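PDB 5NDX: glycosyl hydrolase from Rhizobium leguminosarum bv. trifolii, which probably hydrolyses O-glycosidic bonds as a family 39 glycoside hydrolase, being a bacterial orthologue of human alpha-L-iduronidase. Local coordinates for residues H279-I292 with K362-T374. The protein carries 2 engineered substitutions. Numbering follows the deposited sequence.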
ATOM      1  N   HIS A 279       7.899  13.057   3.051  1.00 29.90           N
ATOM      2  CA  HIS A 279       6.932  12.196   2.373  1.00 30.33           C
ATOM      3  C   HIS A 279       7.182  12.086   0.871  1.00 30.07           C
ATOM      4  O   HIS A 279       6.766  11.109   0.235  1.00 30.02           O
ATOM      5  CB  HIS A 279       5.518  12.664   2.609  1.00 31.73           C
ATOM      6  CG  HIS A 279       4.995  12.365   3.984  1.00 33.48           C
ATOM      7  ND1 HIS A 279       4.729  13.351   4.900  1.00 36.19           N
ATOM      8  CD2 HIS A 279       4.666  11.201   4.587  1.00 33.19           C
ATOM      9  CE1 HIS A 279       4.261  12.819   6.013  1.00 34.56           C
ATOM     10  NE2 HIS A 279       4.248  11.516   5.867  1.00 36.36           N
ATOM     11  N   GLY A 280       7.869  13.059   0.302  1.00 28.72           N
ATOM     12  CA  GLY A 280       8.173  13.052  -1.137  1.00 29.94           C
ATOM     13  C   GLY A 280       9.508  12.486  -1.497  1.00 28.58           C
ATOM     14  O   GLY A 280       9.900  12.481  -2.678  1.00 27.23           O
ATOM     15  N   LYS A 281      10.228  11.999  -0.493  1.00 29.61           N
ATOM     16  CA  LYS A 281      11.627  11.587  -0.704  1.00 31.39           C
ATOM     17  C   LYS A 281      11.954  10.213  -0.148  1.00 29.89           C
ATOM     18  O   LYS A 281      11.136   9.586   0.505  1.00 27.53           O
ATOM     19  CB  LYS A 281      12.544  12.691  -0.125  1.00 34.08           C
ATOM     20  CG  LYS A 281      12.552  13.897  -1.065  1.00 37.15           C
ATOM     21  CD  LYS A 281      13.352  15.098  -0.591  1.00 42.14           C
ATOM     22  CE  LYS A 281      13.399  16.106  -1.754  1.00 42.17           C
ATOM     23  NZ  LYS A 281      13.769  17.458  -1.364  1.00 43.68           N
ATOM     24  N   ALA A 282      13.170   9.762  -0.412  1.00 28.77           N
ATOM     25  CA  ALA A 282      13.545   8.416  -0.080  1.00 29.80           C
ATOM     26  C   ALA A 282      13.453   8.114   1.414  1.00 29.40           C
ATOM     27  O   ALA A 282      13.238   6.956   1.774  1.00 28.85           O
ATOM     28  CB  ALA A 282      14.941   8.119  -0.610  1.00 29.86           C
ATOM     29  N   TYR A 283      13.487   9.135   2.271  1.00 28.12           N
ATOM     30  CA  TYR A 283      13.317   8.908   3.684  1.00 27.59           C
ATOM     31  C   TYR A 283      12.060   8.127   3.976  1.00 27.85           C
ATOM     32  O   TYR A 283      12.072   7.237   4.814  1.00 27.83           O
ATOM     33  CB  TYR A 283      13.301  10.226   4.485  1.00 27.57           C
ATOM     34  CG  TYR A 283      12.948  10.031   5.951  1.00 26.66           C
ATOM     35  CD1 TYR A 283      11.631   9.987   6.361  1.00 27.44           C
ATOM     36  CD2 TYR A 283      13.930   9.837   6.906  1.00 26.56           C
ATOM     37  CE1 TYR A 283      11.286   9.785   7.684  1.00 27.38           C
ATOM     38  CE2 TYR A 283      13.597   9.604   8.224  1.00 26.35           C
ATOM     39  CZ  TYR A 283      12.278   9.601   8.604  1.00 27.29           C
ATOM     40  OH  TYR A 283      11.914   9.387   9.902  1.00 28.77           O
ATOM     41  N   TYR A 284      10.971   8.467   3.297  1.00 26.31           N
ATOM     42  CA  TYR A 284       9.709   7.823   3.548  1.00 27.96           C
ATOM     43  C   TYR A 284       9.730   6.358   3.060  1.00 27.48           C
ATOM     44  O   TYR A 284       9.197   5.523   3.726  1.00 27.87           O
ATOM     45  CB  TYR A 284       8.583   8.563   2.869  1.00 28.22           C
ATOM     46  CG  TYR A 284       7.155   8.148   3.231  1.00 29.05           C
ATOM     47  CD1 TYR A 284       6.800   7.632   4.489  1.00 29.43           C
ATOM     48  CD2 TYR A 284       6.130   8.373   2.320  1.00 29.38           C
ATOM     49  CE1 TYR A 284       5.466   7.341   4.787  1.00 28.75           C
ATOM     50  CE2 TYR A 284       4.828   8.053   2.608  1.00 31.48           C
ATOM     51  CZ  TYR A 284       4.479   7.532   3.843  1.00 29.85           C
ATOM     52  OH  TYR A 284       3.141   7.237   4.068  1.00 29.18           O
ATOM     53  N   ALA A 285      10.384   6.081   1.935  1.00 27.13           N
ATOM     54  CA  ALA A 285      10.518   4.703   1.503  1.00 28.60           C
ATOM     55  C   ALA A 285      11.270   3.908   2.528  1.00 28.85           C
ATOM     56  O   ALA A 285      10.899   2.770   2.845  1.00 30.80           O
ATOM     57  CB  ALA A 285      11.227   4.648   0.153  1.00 28.81           C
ATOM     58  N   GLY A 286      12.385   4.486   3.020  1.00 29.12           N
ATOM     59  CA  GLY A 286      13.216   3.826   4.023  1.00 28.80           C
ATOM     60  C   GLY A 286      12.464   3.522   5.295  1.00 28.90           C
ATOM     61  O   GLY A 286      12.488   2.390   5.808  1.00 29.86           O
ATOM     62  N   ILE A 287      11.752   4.522   5.769  1.00 28.42           N
ATOM     63  CA  ILE A 287      11.048   4.419   7.034  1.00 29.87           C
ATOM     64  C   ILE A 287       9.877   3.445   6.998  1.00 29.55           C
ATOM     65  O   ILE A 287       9.634   2.746   7.974  1.00 29.86           O
ATOM     66  CB  ILE A 287      10.636   5.830   7.564  1.00 30.83           C
ATOM     67  CG1 ILE A 287      10.669   5.838   9.092  1.00 34.04           C
ATOM     68  CG2 ILE A 287       9.246   6.203   7.174  1.00 31.70           C
ATOM     69  CD1 ILE A 287      12.103   5.866   9.625  1.00 34.85           C
ATOM     70  N   ILE A 288       9.116   3.394   5.904  1.00 29.71           N
ATOM     71  CA  ILE A 288       8.084   2.330   5.743  1.00 28.62           C
ATOM     72  C   ILE A 288       8.710   0.927   5.836  1.00 30.03           C
ATOM     73  O   ILE A 288       8.210   0.028   6.548  1.00 28.55           O
ATOM     74  CB  ILE A 288       7.373   2.483   4.383  1.00 31.67           C
ATOM     75  CG1 ILE A 288       6.440   3.733   4.404  1.00 32.39           C
ATOM     76  CG2 ILE A 288       6.506   1.269   4.038  1.00 32.65           C
ATOM     77  CD1 ILE A 288       5.991   4.218   3.030  1.00 30.92           C
ATOM     78  N   ALA A 289       9.834   0.732   5.124  1.00 28.92           N
ATOM     79  CA  ALA A 289      10.483  -0.539   5.151  1.00 28.98           C
ATOM     80  C   ALA A 289      11.065  -0.856   6.548  1.00 30.15           C
ATOM     81  O   ALA A 289      11.013  -2.010   7.019  1.00 30.26           O
ATOM     82  CB  ALA A 289      11.529  -0.643   4.054  1.00 27.60           C
ATOM     83  N   ARG A 290      11.604   0.165   7.205  1.00 30.49           N
ATOM     84  CA  ARG A 290      12.151   0.008   8.518  1.00 31.70           C
ATOM     85  C   ARG A 290      11.095  -0.412   9.543  1.00 30.82           C
ATOM     86  O   ARG A 290      11.341  -1.300  10.349  1.00 31.46           O
ATOM     87  CB  ARG A 290      12.867   1.288   8.947  1.00 33.98           C
ATOM     88  CG  ARG A 290      13.161   1.403  10.408  1.00 36.63           C
ATOM     89  CD  ARG A 290      14.113   2.551  10.623  1.00 41.46           C
ATOM     90  NE  ARG A 290      14.279   2.879  12.016  1.00 47.02           N
ATOM     91  CZ  ARG A 290      15.332   2.607  12.783  1.00 48.62           C
ATOM     92  NH1 ARG A 290      16.379   1.962  12.362  1.00 49.71           N
ATOM     93  NH2 ARG A 290      15.284   2.963  14.043  1.00 56.24           N
ATOM     94  N   ILE A 291       9.946   0.226   9.511  1.00 30.62           N
ATOM     95  CA  ILE A 291       8.802  -0.158  10.350  1.00 31.75           C
ATOM     96  C   ILE A 291       8.369  -1.631  10.103  1.00 32.23           C
ATOM     97  O   ILE A 291       8.166  -2.435  11.047  1.00 29.89           O
ATOM     98  CB  ILE A 291       7.651   0.786  10.122  1.00 31.75           C
ATOM     99  CG1 ILE A 291       7.953   2.133  10.797  1.00 32.42           C
ATOM    100  CG2 ILE A 291       6.339   0.242  10.663  1.00 33.29           C
ATOM    101  CD1 ILE A 291       7.093   3.255  10.281  1.00 31.68           C
ATOM    102  N   ILE A 292       8.286  -1.991   8.834  1.00 31.72           N
ATOM    103  CA  ILE A 292       8.001  -3.360   8.467  1.00 30.84           C
ATOM    104  C   ILE A 292       9.035  -4.325   9.013  1.00 32.25           C
ATOM    105  O   ILE A 292       8.680  -5.349   9.644  1.00 30.88           O
ATOM    106  CB  ILE A 292       7.827  -3.494   6.942  1.00 31.00           C
ATOM    107  CG1 ILE A 292       6.464  -2.863   6.561  1.00 30.91           C
ATOM    108  CG2 ILE A 292       7.982  -4.952   6.502  1.00 31.03           C
ATOM    109  CD1 ILE A 292       6.297  -2.492   5.094  1.00 32.21           C
ATOM    110  N   LYS A 362       3.762   9.659  -9.007  1.00 31.34           N
ATOM    111  CA  LYS A 362       4.108   8.709  -7.918  1.00 32.02           C
ATOM    112  C   LYS A 362       5.190   9.151  -7.002  1.00 29.70           C
ATOM    113  O   LYS A 362       6.232   9.610  -7.424  1.00 29.20           O
ATOM    114  CB  LYS A 362       4.568   7.360  -8.486  1.00 34.61           C
ATOM    115  CG  LYS A 362       3.440   6.567  -8.992  1.00 38.84           C
ATOM    116  CD  LYS A 362       3.699   5.341  -9.908  1.00 40.41           C
ATOM    117  CE  LYS A 362       4.899   4.522  -9.673  1.00 39.17           C
ATOM    118  NZ  LYS A 362       4.827   3.222 -10.489  1.00 38.89           N
ATOM    119  N   LYS A 363       4.956   8.918  -5.733  1.00 30.44           N
ATOM    120  CA  LYS A 363       5.879   9.285  -4.670  1.00 31.00           C
ATOM    121  C   LYS A 363       6.417   8.023  -3.971  1.00 31.45           C
ATOM    122  O   LYS A 363       5.903   6.914  -4.215  1.00 29.43           O
ATOM    123  CB  LYS A 363       5.134  10.171  -3.665  1.00 31.21           C
ATOM    124  CG  LYS A 363       4.893  11.583  -4.166  1.00 30.73           C
ATOM    125  CD  LYS A 363       3.930  12.354  -3.264  1.00 30.56           C
ATOM    126  CE  LYS A 363       4.498  12.612  -1.871  1.00 29.70           C
ATOM    127  NZ  LYS A 363       3.421  13.172  -1.045  1.00 29.43           N
ATOM    128  N   PRO A 364       7.417   8.198  -3.070  1.00 32.09           N
ATOM    129  CA  PRO A 364       8.062   7.055  -2.429  1.00 31.75           C
ATOM    130  C   PRO A 364       7.209   6.179  -1.576  1.00 31.74           C
ATOM    131  O   PRO A 364       7.558   5.015  -1.408  1.00 31.22           O
ATOM    132  CB  PRO A 364       9.223   7.668  -1.633  1.00 31.95           C
ATOM    133  CG  PRO A 364       9.553   8.907  -2.428  1.00 34.03           C
ATOM    134  CD  PRO A 364       8.243   9.411  -2.953  1.00 33.40           C
ATOM    135  N   GLY A 365       6.086   6.678  -1.074  1.00 31.30           N
ATOM    136  CA  GLY A 365       5.160   5.855  -0.329  1.00 30.39           C
ATOM    137  C   GLY A 365       4.630   4.669  -1.152  1.00 32.48           C
ATOM    138  O   GLY A 365       4.261   3.644  -0.563  1.00 33.11           O
ATOM    139  N   LEU A 366       4.526   4.844  -2.482  1.00 31.22           N
ATOM    140  CA  LEU A 366       4.023   3.820  -3.393  1.00 32.04           C
ATOM    141  C   LEU A 366       5.165   2.993  -3.946  1.00 29.91           C
ATOM    142  O   LEU A 366       5.083   1.767  -3.916  1.00 28.12           O
ATOM    143  CB  LEU A 366       3.203   4.399  -4.569  1.00 32.43           C
ATOM    144  CG  LEU A 366       2.585   3.412  -5.563  1.00 35.21           C
ATOM    145  CD1 LEU A 366       1.818   2.330  -4.804  1.00 35.90           C
ATOM    146  CD2 LEU A 366       1.634   4.138  -6.504  1.00 35.88           C
ATOM    147  N   THR A 367       6.236   3.647  -4.373  1.00 29.12           N
ATOM    148  CA  THR A 367       7.359   2.935  -4.964  1.00 28.56           C
ATOM    149  C   THR A 367       8.015   2.010  -3.976  1.00 28.29           C
ATOM    150  O   THR A 367       8.445   0.902  -4.332  1.00 27.34           O
ATOM    151  CB  THR A 367       8.366   3.862  -5.624  1.00 28.86           C
ATOM    152  OG1 THR A 367       8.858   4.804  -4.660  1.00 28.29           O
ATOM    153  CG2 THR A 367       7.722   4.597  -6.781  1.00 30.43           C
ATOM    154  N   SER A 368       8.064   2.408  -2.719  1.00 29.08           N
ATOM    155  CA  SER A 368       8.610   1.524  -1.715  1.00 30.30           C
ATOM    156  C   SER A 368       7.772   0.217  -1.666  1.00 30.88           C
ATOM    157  O   SER A 368       8.341  -0.862  -1.532  1.00 29.23           O
ATOM    158  CB  SER A 368       8.644   2.160  -0.326  1.00 29.32           C
ATOM    159  OG  SER A 368       7.340   2.572   0.018  1.00 31.87           O
ATOM    160  N   MET A 369       6.448   0.351  -1.733  1.00 29.88           N
ATOM    161  CA  MET A 369       5.548  -0.807  -1.745  1.00 31.91           C
ATOM    162  C   MET A 369       5.645  -1.652  -3.002  1.00 31.05           C
ATOM    163  O   MET A 369       5.486  -2.892  -2.923  1.00 31.34           O
ATOM    164  CB  MET A 369       4.111  -0.377  -1.448  1.00 33.50           C
ATOM    165  CG  MET A 369       4.008   0.195  -0.029  1.00 35.34           C
ATOM    166  SD  MET A 369       2.353   0.728   0.315  1.00 40.26           S
ATOM    167  CE  MET A 369       1.714  -0.673   1.205  1.00 43.55           C
ATOM    168  N   GLU A 370       5.955  -1.029  -4.130  1.00 30.82           N
ATOM    169  CA  GLU A 370       6.294  -1.768  -5.345  1.00 31.57           C
ATOM    170  C   GLU A 370       7.491  -2.701  -5.169  1.00 30.77           C
ATOM    171  O   GLU A 370       7.437  -3.850  -5.603  1.00 30.47           O
ATOM    172  CB  GLU A 370       6.565  -0.843  -6.538  1.00 33.48           C
ATOM    173  CG  GLU A 370       5.327  -0.123  -7.054  1.00 38.78           C
ATOM    174  CD  GLU A 370       5.554   0.712  -8.348  1.00 40.22           C
ATOM    175  OE1 GLU A 370       5.584   0.183  -9.496  1.00 41.64           O
ATOM    176  OE2 GLU A 370       5.683   1.929  -8.208  1.00 41.69           O
ATOM    177  N   LEU A 371       8.558  -2.203  -4.545  1.00 29.10           N
ATOM    178  CA  LEU A 371       9.703  -2.998  -4.260  1.00 29.99           C
ATOM    179  C   LEU A 371       9.400  -4.096  -3.273  1.00 29.06           C
ATOM    180  O   LEU A 371       9.773  -5.244  -3.493  1.00 29.06           O
ATOM    181  CB  LEU A 371      10.898  -2.157  -3.773  1.00 30.80           C
ATOM    182  CG  LEU A 371      11.830  -1.623  -4.857  1.00 32.84           C
ATOM    183  CD1 LEU A 371      11.121  -0.779  -5.852  1.00 35.17           C
ATOM    184  CD2 LEU A 371      12.942  -0.774  -4.258  1.00 34.23           C
ATOM    185  N   LEU A 372       8.779  -3.739  -2.171  1.00 27.59           N
ATOM    186  CA  LEU A 372       8.453  -4.720  -1.127  1.00 29.04           C
ATOM    187  C   LEU A 372       7.487  -5.843  -1.635  1.00 29.55           C
ATOM    188  O   LEU A 372       7.523  -6.984  -1.131  1.00 29.96           O
ATOM    189  CB  LEU A 372       7.857  -4.019   0.104  1.00 28.73           C
ATOM    190  CG  LEU A 372       8.780  -3.074   0.872  1.00 29.40           C
ATOM    191  CD1 LEU A 372       8.000  -2.177   1.803  1.00 31.06           C
ATOM    192  CD2 LEU A 372       9.747  -3.871   1.690  1.00 30.52           C
ATOM    193  N   ALA A 373       6.675  -5.518  -2.640  1.00 28.47           N
ATOM    194  CA  ALA A 373       5.701  -6.441  -3.185  1.00 29.03           C
ATOM    195  C   ALA A 373       6.385  -7.622  -3.858  1.00 30.25           C
ATOM    196  O   ALA A 373       5.756  -8.649  -3.977  1.00 29.67           O
ATOM    197  CB  ALA A 373       4.822  -5.742  -4.195  1.00 28.57           C
ATOM    198  N   THR A 374       7.652  -7.463  -4.277  1.00 29.49           N
ATOM    199  CA  THR A 374       8.420  -8.541  -4.907  1.00 30.19           C
ATOM    200  C   THR A 374       8.967  -9.584  -3.983  1.00 30.35           C
ATOM    201  O   THR A 374       9.610 -10.518  -4.461  1.00 33.20           O
ATOM    202  CB  THR A 374       9.628  -7.995  -5.718  1.00 30.37           C
ATOM    203  OG1 THR A 374      10.643  -7.453  -4.830  1.00 31.28           O
ATOM    204  CG2 THR A 374       9.162  -6.936  -6.687  1.00 30.17           C
TER
HETATM  205  O   HOH W   1       4.795   9.187  -0.583  1.00 28.88           O
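Ala-285 and Ser-368 meet where the two helices come nearest, CB to CB at 3.6 Å. With small residues at this point, the axes of 282-292 and 364-372 approach to 8.1 Å, crossing at -47°. Ser-368 turns OG back onto its own helix: chi1 of 56° sets it between the backbone N and the carbonyl carbon, where it donates to Pro-364 O at 2.8 Å, in the carbonyl plane. That oxygen also takes the Ser-368 N-H, and OG also touches Ile-288 CD1. With an alanine here, Pro-364 O would probably lose its second donor and Ile-288 CD1 a neighbour.

The same methyl, Ile-288 CD1, is 3.8 Å from Gly-365 CA and covers the centre of one face of the Tyr-284 ring; His-279 CD2 lies over the opposite face. Thus sandwiched, the ring brings CE2 and CD2 obliquely against the bare CA of Gly-365. Next to Gly-365 in sequence, the Pro-364 ring wedges into the turn before helix 282-292, its CG 3.4 Å from Lys-281 O. One water, at the edge of the Tyr-284 ring, bridges the segments, donating to His-279 O and accepting from Gly-365 N.

Packing is looser around Leu-372, whose CD2 is 4.4 Å from Ala-289 CB, although Ile-292 and Leu-372 still touch tip to tip. At the other end Lys-281, partly exposed, starts its side chain away from helix 364-372, and its NZ forms a salt bridge with Glu-457.

Helix 282-300 is the helix of the crossover between barrel strands 261-263 and 307-310, whereas 364-372 leads into strand 378-385 of the nine-stranded sheet. From that sheet, Ile-445 of strand 436-445 touches Ala-285, Thr-367 and Leu-371, joining barrel and sheet at this helix pair.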